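Local coordinates for protein afamin (Homo sapiens, PDB 6FAK) that carries hydrophobic molecules in body fluids, binding vitamin E and keeping lipidated Wnt proteins soluble and active, at residues 159-164 with 188-192; 264-268 with 289-294. Residues are numbered along the deposited sequence.

Contact 1 (159-164 with 188-192); sequences TVAVHF and VTQYL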
# COMPACT_ATOMS: atom_id res chain seq x y z
N THR A 159 -13.42 0.95 -9.52
CA THR A 159 -13.99 -0.26 -8.98
C THR A 159 -14.58 -0.04 -7.58
O THR A 159 -15.69 -0.55 -7.24
CB THR A 159 -12.95 -1.40 -8.96
OG1 THR A 159 -12.57 -1.68 -10.31
CG2 THR A 159 -13.51 -2.67 -8.32
N VAL A 160 -13.83 0.66 -6.74
CA VAL A 160 -14.30 1.01 -5.42
C VAL A 160 -15.61 1.83 -5.52
O VAL A 160 -16.55 1.53 -4.80
CB VAL A 160 -13.15 1.67 -4.58
CG1 VAL A 160 -13.66 2.36 -3.33
CG2 VAL A 160 -12.16 0.59 -4.17
N ALA A 161 -15.69 2.82 -6.42
CA ALA A 161 -16.91 3.64 -6.59
C ALA A 161 -18.08 2.79 -7.01
O ALA A 161 -19.19 2.99 -6.48
CB ALA A 161 -16.70 4.75 -7.61
N VAL A 162 -17.84 1.84 -7.91
CA VAL A 162 -18.88 0.90 -8.37
C VAL A 162 -19.45 0.07 -7.19
O VAL A 162 -20.65 -0.03 -7.03
CB VAL A 162 -18.36 -0.03 -9.50
CG1 VAL A 162 -19.29 -1.21 -9.74
CG2 VAL A 162 -18.23 0.76 -10.80
N HIS A 163 -18.56 -0.54 -6.41
CA HIS A 163 -18.97 -1.32 -5.26
C HIS A 163 -19.65 -0.49 -4.18
O HIS A 163 -20.65 -0.95 -3.58
CB HIS A 163 -17.81 -2.15 -4.77
CG HIS A 163 -17.55 -3.30 -5.68
ND1 HIS A 163 -17.92 -4.58 -5.35
CD2 HIS A 163 -17.12 -3.34 -6.96
CE1 HIS A 163 -17.64 -5.39 -6.36
NE2 HIS A 163 -17.15 -4.66 -7.35
N PHE A 164 -19.18 0.74 -4.00
CA PHE A 164 -19.80 1.63 -3.06
C PHE A 164 -21.23 1.95 -3.51
O PHE A 164 -22.14 1.94 -2.70
CB PHE A 164 -18.94 2.86 -2.73
CG PHE A 164 -18.10 2.70 -1.46
CD1 PHE A 164 -18.72 2.54 -0.22
CD2 PHE A 164 -16.70 2.72 -1.50
CE1 PHE A 164 -17.96 2.42 0.94
CE2 PHE A 164 -15.93 2.62 -0.34
CZ PHE A 164 -16.56 2.45 0.88
N VAL A 188 -15.54 -3.25 1.16
CA VAL A 188 -15.17 -2.31 0.10
C VAL A 188 -13.96 -1.51 0.59
O VAL A 188 -12.99 -1.31 -0.15
CB VAL A 188 -16.31 -1.37 -0.31
CG1 VAL A 188 -15.89 -0.54 -1.50
CG2 VAL A 188 -17.59 -2.15 -0.69
N THR A 189 -14.03 -1.03 1.83
CA THR A 189 -12.92 -0.32 2.48
C THR A 189 -11.64 -1.14 2.60
O THR A 189 -10.52 -0.62 2.35
CB THR A 189 -13.36 0.18 3.86
OG1 THR A 189 -14.46 1.07 3.61
CG2 THR A 189 -12.23 0.93 4.60
N GLN A 190 -11.79 -2.42 2.95
CA GLN A 190 -10.65 -3.31 3.02
C GLN A 190 -9.96 -3.50 1.67
O GLN A 190 -8.73 -3.61 1.59
CB GLN A 190 -11.03 -4.64 3.63
CG GLN A 190 -11.38 -4.47 5.11
CD GLN A 190 -11.93 -5.74 5.77
OE1 GLN A 190 -12.49 -6.64 5.11
NE2 GLN A 190 -11.76 -5.81 7.10
N TYR A 191 -10.76 -3.60 0.61
CA TYR A 191 -10.25 -3.74 -0.74
C TYR A 191 -9.39 -2.50 -1.10
O TYR A 191 -8.22 -2.58 -1.52
CB TYR A 191 -11.41 -3.87 -1.68
CG TYR A 191 -11.00 -4.08 -3.10
CD1 TYR A 191 -10.66 -5.34 -3.54
CD2 TYR A 191 -10.97 -3.02 -4.01
CE1 TYR A 191 -10.30 -5.57 -4.85
CE2 TYR A 191 -10.60 -3.23 -5.33
CZ TYR A 191 -10.26 -4.50 -5.75
OH TYR A 191 -9.89 -4.75 -7.06
N LEU A 192 -10.00 -1.34 -0.86
CA LEU A 192 -9.36 -0.08 -1.14
C LEU A 192 -8.02 0.00 -0.35
O LEU A 192 -6.98 0.28 -0.94
CB LEU A 192 -10.31 1.10 -0.81
CG LEU A 192 -9.61 2.46 -0.79
CD1 LEU A 192 -9.12 2.81 -2.17
CD2 LEU A 192 -10.52 3.54 -0.24
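Two antiparallel helices pack through apolar side chains here, at the junction of the first and second albumin domains: 159-164 belongs to helix 154-171, and 188-192 to the long helix 177-209 that leads from one domain into the next. The short segment axes run at 176° and approach to 10.1 Å, and the nearest CA atoms, of Val160 and Val188, are 6.5 Å apart. The two segments bury 351 Å² between them.

Val160 and Val188 meet at the centre, with Val160 CG1 4.1 Å from Val188 CG1. Toward the C-terminal end of 188-192, Val160 CG2 lies 3.8 Å from Tyr191 CD2, at the edge of that ring, and 3.9 Å from Leu192 CB. At the other end Val188 CG1 sits over a face of Phe164, 3.6 Å from the ring centroid and 26° off its normal, a CH-pi contact; Thr189 OG1 lies 3.7 Å from Phe164 CZ at the ring edge. His163 CB adds a flank contact of 4.1 Å to Val188 CG2, while its NE2 is hydrogen-bonded to Glu288.

No hydrogen bond crosses between the segments. The polar groups are satisfied by other partners: Thr159 OG1 bonds to Pro155 O and Thr189 OG1 to Ala185 O, each one turn back in its own helix, and Tyr191 OH bonds to Gln291. Cohesion across this pair therefore rests on the fit of valine, leucine and aromatic surfaces, with the polar ends of His163 and Tyr191 tying its margin to helix 288-295.

Contact 2 (264-268 with 289-294); sequences MNHIC and RGQCII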
# COMPACT_ATOMS: atom_id res chain seq x y z
N MET A 264 -4.35 -6.45 -19.43
CA MET A 264 -5.44 -7.42 -19.31
C MET A 264 -5.74 -8.08 -20.66
O MET A 264 -5.89 -9.31 -20.74
CB MET A 264 -6.69 -6.77 -18.70
CG MET A 264 -6.44 -6.19 -17.32
SD MET A 264 -5.57 -7.34 -16.25
CE MET A 264 -5.26 -6.33 -14.81
N ASN A 265 -5.74 -7.26 -21.70
CA ASN A 265 -5.83 -7.75 -23.07
C ASN A 265 -4.67 -8.67 -23.46
O ASN A 265 -4.92 -9.71 -24.07
CB ASN A 265 -6.00 -6.60 -24.07
CG ASN A 265 -7.36 -5.86 -23.88
OD1 ASN A 265 -8.24 -6.29 -23.11
ND2 ASN A 265 -7.51 -4.73 -24.58
N HIS A 266 -3.44 -8.30 -23.13
CA HIS A 266 -2.26 -9.20 -23.31
C HIS A 266 -2.47 -10.57 -22.60
O HIS A 266 -2.34 -11.63 -23.21
CB HIS A 266 -0.99 -8.53 -22.80
CG HIS A 266 0.28 -9.20 -23.17
ND1 HIS A 266 1.45 -8.50 -23.34
CD2 HIS A 266 0.59 -10.50 -23.41
CE1 HIS A 266 2.42 -9.33 -23.68
NE2 HIS A 266 1.92 -10.55 -23.72
N ILE A 267 -2.83 -10.54 -21.34
CA ILE A 267 -3.13 -11.74 -20.58
C ILE A 267 -4.26 -12.55 -21.26
O ILE A 267 -4.05 -13.69 -21.67
CB ILE A 267 -3.50 -11.38 -19.13
CG1 ILE A 267 -2.24 -10.88 -18.39
CG2 ILE A 267 -4.12 -12.55 -18.35
CD1 ILE A 267 -2.49 -10.31 -17.02
N CYS A 268 -5.43 -11.93 -21.42
CA CYS A 268 -6.61 -12.58 -22.05
C CYS A 268 -6.42 -13.08 -23.47
O CYS A 268 -6.84 -14.19 -23.76
CB CYS A 268 -7.82 -11.65 -22.01
SG CYS A 268 -8.48 -11.57 -20.36
N ARG A 289 -13.06 -6.75 -15.10
CA ARG A 289 -12.31 -7.86 -15.76
C ARG A 289 -10.80 -7.94 -15.38
O ARG A 289 -10.22 -9.03 -15.44
CB ARG A 289 -12.58 -7.86 -17.31
CG ARG A 289 -11.47 -8.29 -18.30
CD ARG A 289 -10.81 -7.11 -19.01
NE ARG A 289 -10.51 -6.02 -18.07
CZ ARG A 289 -9.93 -4.86 -18.34
NH1 ARG A 289 -9.56 -4.56 -19.60
NH2 ARG A 289 -9.72 -3.99 -17.36
N GLY A 290 -10.21 -6.82 -14.94
CA GLY A 290 -8.82 -6.73 -14.52
C GLY A 290 -8.57 -6.68 -13.01
O GLY A 290 -7.56 -7.22 -12.53
N GLN A 291 -9.44 -6.01 -12.27
CA GLN A 291 -9.45 -6.14 -10.80
C GLN A 291 -9.81 -7.62 -10.41
O GLN A 291 -9.38 -8.12 -9.37
CB GLN A 291 -10.40 -5.14 -10.11
CG GLN A 291 -10.03 -3.64 -10.08
CD GLN A 291 -8.56 -3.28 -9.78
OE1 GLN A 291 -8.21 -2.88 -8.66
NE2 GLN A 291 -7.71 -3.37 -10.80
N CYS A 292 -10.60 -8.28 -11.28
CA CYS A 292 -10.83 -9.73 -11.25
C CYS A 292 -9.53 -10.52 -11.44
O CYS A 292 -9.14 -11.29 -10.55
CB CYS A 292 -11.83 -10.13 -12.34
SG CYS A 292 -12.38 -11.85 -12.31
N ILE A 293 -8.87 -10.34 -12.60
CA ILE A 293 -7.63 -11.06 -12.94
C ILE A 293 -6.65 -10.93 -11.80
O ILE A 293 -6.03 -11.92 -11.42
CB ILE A 293 -7.00 -10.62 -14.29
CG1 ILE A 293 -7.76 -11.24 -15.46
CG2 ILE A 293 -5.52 -11.02 -14.42
CD1 ILE A 293 -7.54 -10.56 -16.80
N ILE A 294 -6.53 -9.72 -11.23
CA ILE A 294 -5.63 -9.49 -10.09
C ILE A 294 -6.03 -10.32 -8.85
O ILE A 294 -5.17 -10.79 -8.11
CB ILE A 294 -5.49 -7.98 -9.74
CG1 ILE A 294 -4.78 -7.23 -10.89
CG2 ILE A 294 -4.63 -7.78 -8.49
CD1 ILE A 294 -4.74 -5.73 -10.76
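Apolar contacts dominate where the C-terminal end of helix 253-268 crosses the short helix 288-295 in the second albumin domain, within the region that forms the pocket for hydrophobic ligands. The segment axes cross at 64°, 10.8 Å apart at closest, and 318 Å² is buried.

Met264 acts as a knob in a hole formed by Arg289, Gly290, Ile293 and Ile294: its SD lies 3.8 Å from Ile293 CD1 and its CE 4.1 Å from Ile294 CG1. Ile293 also receives Cys268, with SG to CD1 at 3.8 Å, and Ile267, with CD1 to Ile293 CG2 at 4.1 Å. Backbone proximity is greatest at Gly290, with Met264 CA 5.9 Å from Gly290 CA; an ideal CB there would fall 2.9 Å from Met264 CG, a clash. Met264 CE reaches 3.4 Å from Gly290 O.

The Arg289 guanidinium lies with one face over Met264 CB, 3.7 Å from NH1, and Asn265 OD1 stands 4.1 Å from the same NH1 near the guanidinium plane. No hydrogen bond joins the segments.

Disulfides from Cys268 to Cys282 and from Cys292 to Cys281 bind both helices to the intervening loop, the adjacent-cysteine pairing characteristic of albumins. Beyond them, Ile267 packs on Leu237 of helix 231-250, whereas Gln291 and Ile294 touch Phe195 of helix 177-209.

Along the chain the contacts come in series, contact 1 closing before contact 2 opens, and their centres lie 18 Å apart. They share no helix: contact 1 pairs helices 154-171 and 177-209, contact 2 pairs 253-268 and 288-295. Segment 289-294 nevertheless touches contact 1 directly. Tyr191 OH stands 3.0 Å from Gln291 OE1, a probable hydrogen bond, and Thr159 OG1 packs 3.2 Å from Gln291 CG. Helix 288-295 thus lies between the interdomain helix pair and helix 253-268, linking the junction of the first two albumin domains to the helices of the hydrophobic-ligand pocket region.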